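Local coordinates for regulator of nonsense transcripts 2 (Homo sapiens, PDB 4CEM), which takes part in nonsense-mediated mRNA decay and is represented here by the first of its three MIF4G domains, an all-helical module, at residues Leu73-Ser83 and His108-Tyr117; Val59-Gln68 and Ser92-Asp102. All coordinates share one frame; numbering follows the deposited sequence.

Interaction 1: residues Leu73-Ser83 and His108-Tyr117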
loop_
_atom_site.group_PDB
_atom_site.type_symbol
_atom_site.label_atom_id
_atom_site.label_comp_id
_atom_site.label_asym_id
_atom_site.label_seq_id
_atom_site.Cartn_x
_atom_site.Cartn_y
_atom_site.Cartn_z
ATOM N N LEU A 73 16.358 -10.104 -14.265
ATOM C CA LEU A 73 16.271 -10.915 -13.050
ATOM C C LEU A 73 15.513 -12.218 -13.297
ATOM O O LEU A 73 15.852 -13.268 -12.734
ATOM C CB LEU A 73 15.624 -10.131 -11.916
ATOM C CG LEU A 73 16.436 -8.921 -11.467
ATOM C CD1 LEU A 73 15.694 -8.130 -10.405
ATOM C CD2 LEU A 73 17.789 -9.380 -10.959
ATOM N N SER A 74 14.510 -12.159 -14.165
ATOM C CA SER A 74 13.800 -13.366 -14.568
ATOM C C SER A 74 14.717 -14.334 -15.292
ATOM O O SER A 74 14.679 -15.528 -15.033
ATOM C CB SER A 74 12.597 -13.009 -15.435
ATOM O OG SER A 74 11.603 -12.382 -14.639
ATOM N N HIS A 75 15.537 -13.813 -16.202
ATOM C CA HIS A 75 16.476 -14.632 -16.970
ATOM C C HIS A 75 17.433 -15.350 -16.054
ATOM O O HIS A 75 17.616 -16.552 -16.162
ATOM C CB HIS A 75 17.243 -13.768 -17.961
ATOM C CG HIS A 75 18.359 -14.495 -18.665
ATOM N ND1 HIS A 75 19.605 -14.558 -18.164
ATOM C CD2 HIS A 75 18.383 -15.196 -19.869
ATOM C CE1 HIS A 75 20.388 -15.267 -19.001
ATOM N NE2 HIS A 75 19.639 -15.657 -20.043
ATOM N N ASP A 76 18.036 -14.620 -15.127
ATOM C CA ASP A 76 18.925 -15.233 -14.155
ATOM C C ASP A 76 18.184 -16.258 -13.323
ATOM O O ASP A 76 18.642 -17.395 -13.186
ATOM C CB ASP A 76 19.543 -14.186 -13.234
ATOM C CG ASP A 76 20.490 -13.256 -13.959
ATOM O OD1 ASP A 76 20.912 -13.580 -15.100
ATOM O OD2 ASP A 76 20.807 -12.187 -13.384
ATOM N N PHE A 77 17.044 -15.860 -12.766
ATOM C CA PHE A 77 16.237 -16.770 -11.958
ATOM C C PHE A 77 16.057 -18.138 -12.618
ATOM O O PHE A 77 16.253 -19.173 -11.970
ATOM C CB PHE A 77 14.867 -16.158 -11.667
ATOM C CG PHE A 77 13.965 -17.046 -10.852
ATOM C CD1 PHE A 77 13.985 -16.994 -9.467
ATOM C CD2 PHE A 77 13.087 -17.926 -11.471
ATOM C CE1 PHE A 77 13.156 -17.805 -8.716
ATOM C CE2 PHE A 77 12.249 -18.735 -10.726
ATOM C CZ PHE A 77 12.285 -18.678 -9.344
ATOM N N ASN A 78 15.709 -18.152 -13.904
ATOM C CA ASN A 78 15.384 -19.415 -14.559
ATOM C C ASN A 78 16.550 -20.382 -14.697
ATOM O O ASN A 78 16.333 -21.580 -14.904
ATOM C CB ASN A 78 14.699 -19.190 -15.908
ATOM C CG ASN A 78 13.239 -18.777 -15.749
ATOM O OD1 ASN A 78 12.480 -19.406 -15.001
ATOM N ND2 ASN A 78 12.843 -17.704 -16.436
ATOM N N GLY A 79 17.774 -19.873 -14.576
ATOM C CA GLY A 79 18.975 -20.698 -14.715
ATOM C C GLY A 79 19.575 -21.213 -13.412
ATOM O O GLY A 79 20.420 -22.111 -13.431
ATOM N N LEU A 80 19.139 -20.647 -12.291
ATOM C CA LEU A 80 19.687 -20.962 -10.983
ATOM C C LEU A 80 18.865 -22.017 -10.247
ATOM O O LEU A 80 17.647 -22.071 -10.373
ATOM C CB LEU A 80 19.720 -19.702 -10.119
ATOM C CG LEU A 80 20.485 -18.473 -10.594
ATOM C CD1 LEU A 80 20.388 -17.385 -9.544
ATOM C CD2 LEU A 80 21.940 -18.815 -10.850
ATOM N N ASN A 81 19.545 -22.849 -9.464
ATOM C CA ASN A 81 18.882 -23.710 -8.487
ATOM C C ASN A 81 18.958 -23.011 -7.144
ATOM O O ASN A 81 19.983 -23.061 -6.476
ATOM C CB ASN A 81 19.544 -25.093 -8.413
ATOM C CG ASN A 81 18.848 -26.029 -7.438
ATOM O OD1 ASN A 81 18.122 -25.596 -6.544
ATOM N ND2 ASN A 81 19.058 -27.322 -7.617
ATOM N N LEU A 82 17.865 -22.364 -6.757
ATOM C CA LEU A 82 17.823 -21.566 -5.531
ATOM C C LEU A 82 17.274 -22.359 -4.338
ATOM O O LEU A 82 16.981 -21.776 -3.295
ATOM C CB LEU A 82 17.002 -20.287 -5.773
ATOM C CG LEU A 82 17.691 -19.193 -6.606
ATOM C CD1 LEU A 82 16.679 -18.354 -7.367
ATOM C CD2 LEU A 82 18.564 -18.290 -5.744
ATOM N N SER A 83 17.168 -23.683 -4.489
ATOM C CA SER A 83 16.650 -24.569 -3.441
ATOM C C SER A 83 17.204 -24.299 -2.050
ATOM O O SER A 83 16.457 -24.361 -1.077
ATOM C CB SER A 83 16.920 -26.032 -3.779
ATOM O OG SER A 83 16.008 -26.508 -4.748
ATOM N N HIS A 108 6.070 -10.028 -9.282
ATOM C CA HIS A 108 6.350 -10.961 -10.376
ATOM C C HIS A 108 7.429 -11.929 -9.993
ATOM O O HIS A 108 7.296 -13.125 -10.237
ATOM C CB HIS A 108 6.715 -10.208 -11.666
ATOM C CG HIS A 108 7.384 -11.069 -12.722
ATOM N ND1 HIS A 108 6.693 -11.884 -13.542
ATOM C CD2 HIS A 108 8.723 -11.197 -13.080
ATOM C CE1 HIS A 108 7.541 -12.512 -14.370
ATOM N NE2 HIS A 108 8.787 -12.089 -14.088
ATOM N N LEU A 109 8.512 -11.427 -9.394
ATOM C CA LEU A 109 9.624 -12.287 -8.981
ATOM C C LEU A 109 9.189 -13.188 -7.847
ATOM O O LEU A 109 9.563 -14.353 -7.820
ATOM C CB LEU A 109 10.863 -11.487 -8.569
ATOM C CG LEU A 109 11.618 -10.803 -9.719
ATOM C CD1 LEU A 109 12.736 -9.901 -9.201
ATOM C CD2 LEU A 109 12.152 -11.820 -10.722
ATOM N N CYS A 110 8.391 -12.656 -6.923
ATOM C CA CYS A 110 7.855 -13.476 -5.838
ATOM C C CYS A 110 6.992 -14.639 -6.365
ATOM O O CYS A 110 6.970 -15.720 -5.769
ATOM C CB CYS A 110 7.063 -12.626 -4.843
ATOM S SG CYS A 110 8.059 -11.542 -3.787
ATOM N N SER A 111 6.314 -14.427 -7.495
ATOM C CA SER A 111 5.476 -15.465 -8.102
ATOM C C SER A 111 6.300 -16.550 -8.772
ATOM O O SER A 111 5.914 -17.718 -8.758
ATOM C CB SER A 111 4.495 -14.863 -9.114
ATOM O OG SER A 111 3.645 -13.915 -8.492
ATOM N N LEU A 112 7.426 -16.184 -9.377
ATOM C CA LEU A 112 8.299 -17.198 -9.971
ATOM C C LEU A 112 8.917 -18.075 -8.869
ATOM O O LEU A 112 9.019 -19.288 -9.022
ATOM C CB LEU A 112 9.387 -16.564 -10.836
ATOM C CG LEU A 112 8.969 -15.754 -12.069
ATOM C CD1 LEU A 112 10.196 -15.103 -12.687
ATOM C CD2 LEU A 112 8.251 -16.624 -13.087
ATOM N N PHE A 113 9.313 -17.460 -7.759
ATOM C CA PHE A 113 9.813 -18.203 -6.593
ATOM C C PHE A 113 8.743 -19.146 -6.075
ATOM O O PHE A 113 8.958 -20.347 -5.959
ATOM C CB PHE A 113 10.222 -17.250 -5.461
ATOM C CG PHE A 113 11.674 -16.855 -5.482
ATOM C CD1 PHE A 113 12.650 -17.727 -5.007
ATOM C CD2 PHE A 113 12.068 -15.615 -5.963
ATOM C CE1 PHE A 113 13.987 -17.371 -5.014
ATOM C CE2 PHE A 113 13.405 -15.253 -5.975
ATOM C CZ PHE A 113 14.366 -16.131 -5.499
ATOM N N HIS A 114 7.582 -18.578 -5.775
ATOM C CA HIS A 114 6.466 -19.341 -5.236
ATOM C C HIS A 114 6.095 -20.494 -6.110
ATOM O O HIS A 114 5.846 -21.577 -5.611
ATOM C CB HIS A 114 5.259 -18.441 -5.047
ATOM C CG HIS A 114 4.009 -19.180 -4.638
ATOM N ND1 HIS A 114 3.910 -19.837 -3.472
ATOM C CD2 HIS A 114 2.787 -19.344 -5.292
ATOM C CE1 HIS A 114 2.690 -20.397 -3.381
ATOM N NE2 HIS A 114 2.005 -20.091 -4.500
ATOM N N GLN A 115 6.074 -20.278 -7.425
ATOM C CA GLN A 115 5.660 -21.321 -8.369
ATOM C C GLN A 115 6.710 -22.421 -8.530
ATOM O O GLN A 115 6.383 -23.532 -8.959
ATOM C CB GLN A 115 5.295 -20.724 -9.737
ATOM C CG GLN A 115 3.974 -19.962 -9.749
ATOM C CD GLN A 115 3.837 -19.012 -10.934
ATOM O OE1 GLN A 115 4.178 -19.357 -12.062
ATOM N NE2 GLN A 115 3.323 -17.816 -10.681
ATOM N N ARG A 116 7.961 -22.123 -8.195
ATOM C CA ARG A 116 9.022 -23.118 -8.295
ATOM C C ARG A 116 9.331 -23.817 -6.965
ATOM O O ARG A 116 9.607 -25.012 -6.969
ATOM C CB ARG A 116 10.290 -22.487 -8.855
ATOM C CG ARG A 116 11.339 -23.509 -9.261
ATOM C CD ARG A 116 12.376 -22.898 -10.182
ATOM N NE ARG A 116 11.922 -22.834 -11.570
ATOM C CZ ARG A 116 12.664 -22.383 -12.582
ATOM N NH1 ARG A 116 13.906 -21.943 -12.376
ATOM N NH2 ARG A 116 12.168 -22.370 -13.812
ATOM N N TYR A 117 9.261 -23.076 -5.854
ATOM C CA TYR A 117 9.716 -23.548 -4.540
ATOM C C TYR A 117 8.652 -23.506 -3.434
ATOM O O TYR A 117 8.208 -22.431 -3.025
ATOM C CB TYR A 117 10.900 -22.699 -4.076
ATOM C CG TYR A 117 12.028 -22.613 -5.076
ATOM C CD1 TYR A 117 12.963 -23.638 -5.190
ATOM C CD2 TYR A 117 12.179 -21.499 -5.890
ATOM C CE1 TYR A 117 14.008 -23.559 -6.095
ATOM C CE2 TYR A 117 13.223 -21.417 -6.796
ATOM C CZ TYR A 117 14.129 -22.449 -6.892
ATOM O OH TYR A 117 15.158 -22.373 -7.788
HETATM O O HOH W 1 15.215 -20.817 -9.997
#
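The Phe-77 ring is wrapped by unlike groups: Leu-112 CB makes a CH-pi contact on one face, a water lies over the centre of the opposite face, and Asn-78 OD1 sits at the rim. Its own edge is driven into the neighbouring ring. Phe-77 CE1 stands over the middle of the Phe-113 face, 3.5 Å above its plane, in an edge-to-face pair with planes 71° apart, while Phe-120 stacks with Phe-113 from outside the two segments. Phe-77 reaches this position because its CG is anti to the backbone N (chi1 179°), which sends the ring across to 108-117. The Arg-116 guanidinium receives Phe-77 CE2 over one of its faces, and the Tyr-117 ring meets Phe-77 CZ at its edge, with Arg-116 CG over a face. Toward the N-terminal ends of the two segments, the His-108 edge gives NE2-H to Ser-74 OG, 2.9 Å away and almost in the ring plane; Ser-74 OG is also bonded to Arg-70 O. The helical segments 73-79 and 108-116 run nearly parallel, their axes 10.9 Å apart at closest approach, as fits the helical-repeat build of MIF4G domains.

At the loop end Tyr-117 OH accepts from Leu-82 N at 2.9 Å and donates to the water at 2.7 Å. That water also accepts a hydrogen bond from Arg-116 NH1 and donates to Phe-77 O and Leu-80 O, so four bonds grip it. Mostly aromatic and aliphatic contacts, with one His-108 to Ser-74 bond, join the helices, while a single water ties two carbonyls of 73-83 to two side chains of 108-117.

Interaction 2: residues Val59-Gln68 and Ser92-Asp102; sequences VKKLKTITEQ and SIVEAKLKISD
Ser-92 OG donates to Val-59 O at 2.7 Å, joining helix 86-95 to the end of helix 52-61 in the all-helical MIF4G fold, where helices next but one in the chain also pack and connecting loops run alongside one another. The hydroxyl approaches from above the carbonyl plane, 37° out of it, and makes a weak second bond to Glu-88 O. Carbon covers the next part of the seam. Lys-63 CG lies beside Ser-92 OG, and the Ala-96 methyl faces Lys-63 O where helix 86-95 gives way to loop. Lys-63 and Glu-95 run side by side toward the same end, yet NZ and OE1 stay 4.6 Å apart, opposite charges probably attracting without contact.

At the other end of the seam, Glu-67 N finds its acceptor in Asp-102 OD1, 2.8 Å away with an N-H...O angle of 153°, again above the plane of the accepting group. Asp-102 CG is anti to its carbonyl carbon (chi1 -73°), which brings the carboxylate alongside Thr-66. Its other oxygen, OD2, has a long salt bridge to Lys-99 NZ at 3.8 Å, while the Glu-67 carboxylate is paired with Arg-70. Replacing Asp-102 by an alanine would probably leave Glu-67 N without this acceptor and Lys-99 without its nearby counter-charge, freeing the two loops to shift against each other.

Between the ends the contact is apolar: Leu-62 CD2 and Ile-65 CD1 approach Ile-93 CG1 loosely, at 4.4 and 4.3 Å, and Leu-98 packs on Phe-152 of helix 143-158 while its CD2 reaches Ile-65 CB at 3.8 Å.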
loop_
_atom_site.group_PDB
_atom_site.type_symbol
_atom_site.label_atom_id
_atom_site.label_comp_id
_atom_site.label_asym_id
_atom_site.label_seq_id
_atom_site.Cartn_x
_atom_site.Cartn_y
_atom_site.Cartn_z
ATOM N N VAL A 59 20.909 -13.359 -5.095
ATOM C CA VAL A 59 20.306 -12.918 -3.833
ATOM C C VAL A 59 20.633 -11.460 -3.527
ATOM O O VAL A 59 19.819 -10.753 -2.939
ATOM C CB VAL A 59 20.746 -13.793 -2.642
ATOM C CG1 VAL A 59 20.368 -13.139 -1.310
ATOM C CG2 VAL A 59 20.118 -15.178 -2.754
ATOM N N LYS A 60 21.810 -11.009 -3.940
ATOM C CA LYS A 60 22.205 -9.630 -3.704
ATOM C C LYS A 60 21.449 -8.678 -4.619
ATOM O O LYS A 60 21.013 -7.616 -4.182
ATOM C CB LYS A 60 23.711 -9.455 -3.896
ATOM C CG LYS A 60 24.239 -8.167 -3.294
ATOM C CD LYS A 60 25.740 -8.048 -3.489
ATOM C CE LYS A 60 26.260 -6.716 -2.975
ATOM N NZ LYS A 60 27.721 -6.583 -3.218
ATOM N N LYS A 61 21.292 -9.055 -5.887
ATOM C CA LYS A 61 20.519 -8.249 -6.841
ATOM C C LYS A 61 19.085 -8.062 -6.390
ATOM O O LYS A 61 18.497 -7.002 -6.604
ATOM C CB LYS A 61 20.534 -8.881 -8.233
ATOM C CG LYS A 61 21.706 -8.437 -9.085
ATOM C CD LYS A 61 22.046 -9.463 -10.144
ATOM C CE LYS A 61 23.302 -9.068 -10.906
ATOM N NZ LYS A 61 24.314 -10.168 -10.911
ATOM N N LEU A 62 18.531 -9.078 -5.738
ATOM C CA LEU A 62 17.176 -8.991 -5.194
ATOM C C LEU A 62 16.985 -7.885 -4.142
ATOM O O LEU A 62 15.849 -7.590 -3.751
ATOM C CB LEU A 62 16.747 -10.338 -4.598
ATOM C CG LEU A 62 16.363 -11.436 -5.593
ATOM C CD1 LEU A 62 16.192 -12.789 -4.904
ATOM C CD2 LEU A 62 15.100 -11.033 -6.347
ATOM N N LYS A 63 18.071 -7.286 -3.665
ATOM C CA LYS A 63 17.949 -6.200 -2.696
ATOM C C LYS A 63 17.558 -4.889 -3.344
ATOM O O LYS A 63 17.042 -4.015 -2.669
ATOM C CB LYS A 63 19.239 -6.040 -1.890
ATOM C CG LYS A 63 19.501 -7.237 -0.991
ATOM C CD LYS A 63 20.693 -7.048 -0.066
ATOM C CE LYS A 63 20.538 -7.912 1.187
ATOM N NZ LYS A 63 21.829 -8.489 1.649
ATOM N N THR A 64 17.774 -4.763 -4.650
ATOM C CA THR A 64 17.445 -3.545 -5.392
ATOM C C THR A 64 16.563 -3.871 -6.599
ATOM O O THR A 64 16.925 -3.596 -7.748
ATOM C CB THR A 64 18.734 -2.863 -5.884
ATOM O OG1 THR A 64 19.501 -3.797 -6.660
ATOM C CG2 THR A 64 19.568 -2.377 -4.701
ATOM N N ILE A 65 15.408 -4.476 -6.341
ATOM C CA ILE A 65 14.524 -4.898 -7.420
ATOM C C ILE A 65 13.955 -3.674 -8.115
ATOM O O ILE A 65 13.515 -2.736 -7.473
ATOM C CB ILE A 65 13.373 -5.791 -6.922
ATOM C CG1 ILE A 65 13.921 -7.144 -6.472
ATOM C CG2 ILE A 65 12.339 -5.996 -8.024
ATOM C CD1 ILE A 65 12.904 -8.003 -5.744
ATOM N N THR A 66 13.956 -3.714 -9.436
ATOM C CA THR A 66 13.613 -2.566 -10.251
ATOM C C THR A 66 12.878 -3.005 -11.506
ATOM O O THR A 66 13.199 -4.038 -12.074
ATOM C CB THR A 66 14.895 -1.823 -10.607
ATOM O OG1 THR A 66 15.139 -0.846 -9.595
ATOM C CG2 THR A 66 14.802 -1.159 -11.952
ATOM N N GLU A 67 11.893 -2.213 -11.928
ATOM C CA GLU A 67 11.035 -2.569 -13.056
ATOM C C GLU A 67 11.842 -2.891 -14.301
ATOM O O GLU A 67 11.552 -3.851 -14.998
ATOM C CB GLU A 67 10.016 -1.457 -13.355
ATOM C CG GLU A 67 9.082 -1.726 -14.545
ATOM C CD GLU A 67 8.512 -3.149 -14.598
ATOM O OE1 GLU A 67 7.973 -3.654 -13.587
ATOM O OE2 GLU A 67 8.597 -3.781 -15.669
ATOM N N GLN A 68 12.879 -2.111 -14.567
ATOM C CA GLN A 68 13.671 -2.327 -15.778
ATOM C C GLN A 68 14.610 -3.544 -15.663
ATOM O O GLN A 68 15.392 -3.813 -16.579
ATOM C CB GLN A 68 14.425 -1.049 -16.214
ATOM C CG GLN A 68 14.865 -0.094 -15.107
ATOM C CD GLN A 68 13.731 0.779 -14.571
ATOM O OE1 GLN A 68 13.518 0.870 -13.356
ATOM N NE2 GLN A 68 12.994 1.423 -15.480
ATOM N N SER A 92 16.408 -10.520 1.321
ATOM C CA SER A 92 16.668 -9.446 0.352
ATOM C C SER A 92 15.362 -8.782 -0.093
ATOM O O SER A 92 15.239 -7.565 -0.090
ATOM C CB SER A 92 17.403 -9.996 -0.870
ATOM O OG SER A 92 18.674 -10.513 -0.517
ATOM N N ILE A 93 14.384 -9.604 -0.455
ATOM C CA ILE A 93 13.074 -9.129 -0.914
ATOM C C ILE A 93 12.367 -8.273 0.144
ATOM O O ILE A 93 11.827 -7.220 -0.177
ATOM C CB ILE A 93 12.167 -10.316 -1.334
ATOM C CG1 ILE A 93 12.693 -10.964 -2.620
ATOM C CG2 ILE A 93 10.726 -9.868 -1.525
ATOM C CD1 ILE A 93 12.105 -12.326 -2.908
ATOM N N VAL A 94 12.373 -8.705 1.399
ATOM C CA VAL A 94 11.689 -7.942 2.444
ATOM C C VAL A 94 12.390 -6.614 2.770
ATOM O O VAL A 94 11.729 -5.610 3.035
ATOM C CB VAL A 94 11.513 -8.767 3.731
ATOM C CG1 VAL A 94 10.888 -7.916 4.828
ATOM C CG2 VAL A 94 10.660 -9.996 3.454
ATOM N N GLU A 95 13.718 -6.601 2.733
ATOM C CA GLU A 95 14.486 -5.394 3.065
ATOM C C GLU A 95 14.564 -4.397 1.904
ATOM O O GLU A 95 14.630 -3.196 2.129
ATOM C CB GLU A 95 15.898 -5.775 3.514
ATOM C CG GLU A 95 15.938 -6.570 4.822
ATOM C CD GLU A 95 17.121 -7.536 4.925
ATOM O OE1 GLU A 95 17.921 -7.643 3.959
ATOM O OE2 GLU A 95 17.241 -8.204 5.982
ATOM N N ALA A 96 14.566 -4.900 0.674
ATOM C CA ALA A 96 14.687 -4.053 -0.512
ATOM C C ALA A 96 13.770 -2.825 -0.465
ATOM O O ALA A 96 12.607 -2.921 -0.092
ATOM C CB ALA A 96 14.395 -4.867 -1.761
ATOM N N LYS A 97 14.308 -1.672 -0.848
ATOM C CA LYS A 97 13.552 -0.421 -0.855
ATOM C C LYS A 97 12.968 -0.199 -2.243
ATOM O O LYS A 97 13.678 0.173 -3.175
ATOM C CB LYS A 97 14.459 0.744 -0.457
ATOM C CG LYS A 97 14.994 0.638 0.966
ATOM C CD LYS A 97 16.371 1.271 1.100
ATOM C CE LYS A 97 17.001 0.964 2.452
ATOM N NZ LYS A 97 18.459 1.277 2.463
ATOM N N LEU A 98 11.671 -0.446 -2.372
ATOM C CA LEU A 98 10.995 -0.406 -3.661
ATOM C C LEU A 98 10.281 0.921 -3.861
ATOM O O LEU A 98 9.596 1.400 -2.965
ATOM C CB LEU A 98 9.962 -1.531 -3.737
ATOM C CG LEU A 98 10.475 -2.967 -3.628
ATOM C CD1 LEU A 98 9.346 -3.921 -3.253
ATOM C CD2 LEU A 98 11.128 -3.393 -4.933
ATOM N N LYS A 99 10.424 1.508 -5.040
ATOM C CA LYS A 99 9.591 2.641 -5.405
ATOM C C LYS A 99 8.192 2.145 -5.736
ATOM O O LYS A 99 7.984 0.980 -6.087
ATOM C CB LYS A 99 10.146 3.376 -6.617
ATOM C CG LYS A 99 11.536 3.950 -6.416
ATOM C CD LYS A 99 12.198 4.268 -7.750
ATOM C CE LYS A 99 13.714 4.212 -7.644
ATOM N NZ LYS A 99 14.284 3.482 -8.807
ATOM N N ILE A 100 7.236 3.057 -5.647
ATOM C CA ILE A 100 5.853 2.762 -5.991
ATOM C C ILE A 100 5.782 1.961 -7.297
ATOM O O ILE A 100 5.057 0.979 -7.382
ATOM C CB ILE A 100 5.043 4.072 -6.124
ATOM C CG1 ILE A 100 4.986 4.823 -4.779
ATOM C CG2 ILE A 100 3.635 3.785 -6.611
ATOM C CD1 ILE A 100 5.265 6.313 -4.887
ATOM N N SER A 101 6.565 2.365 -8.292
ATOM C CA SER A 101 6.518 1.752 -9.619
ATOM C C SER A 101 7.251 0.408 -9.744
ATOM O O SER A 101 7.188 -0.228 -10.796
ATOM C CB SER A 101 7.089 2.724 -10.663
ATOM O OG SER A 101 8.472 2.965 -10.454
ATOM N N ASP A 102 7.953 -0.014 -8.693
ATOM C CA ASP A 102 8.740 -1.249 -8.726
ATOM C C ASP A 102 8.016 -2.451 -8.100
ATOM O O ASP A 102 8.448 -3.590 -8.285
ATOM C CB ASP A 102 10.083 -1.037 -8.001
ATOM C CG ASP A 102 11.060 -0.169 -8.791
ATOM O OD1 ASP A 102 11.134 -0.305 -10.033
ATOM O OD2 ASP A 102 11.776 0.639 -8.157
#

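Overall arrangement
The two contacts interleave along the chain: 59-68, 73-83, 92-102 and 108-117 alternate between them, and the contacts touch each other, linking helices 52-61, 70-79, 86-95 and 103-116. Their centres lie about 14 Å apart. Leu-62 of interaction 2 makes two of the bridging contacts, with CD1 3.9 Å from Phe-113 CZ and CD2 equally far from Leu-109 CD1; Cys-110 SG also packs on Ile-93 CG2, and Leu-73 CD2 lies 3.9 Å from Lys-61 CB. Arg-70 serves both, its carbonyl bonding Ser-74 and its guanidinium pairing with Glu-67. In interaction 2 one polar bond joins two helices and the other joins the stretches beyond them.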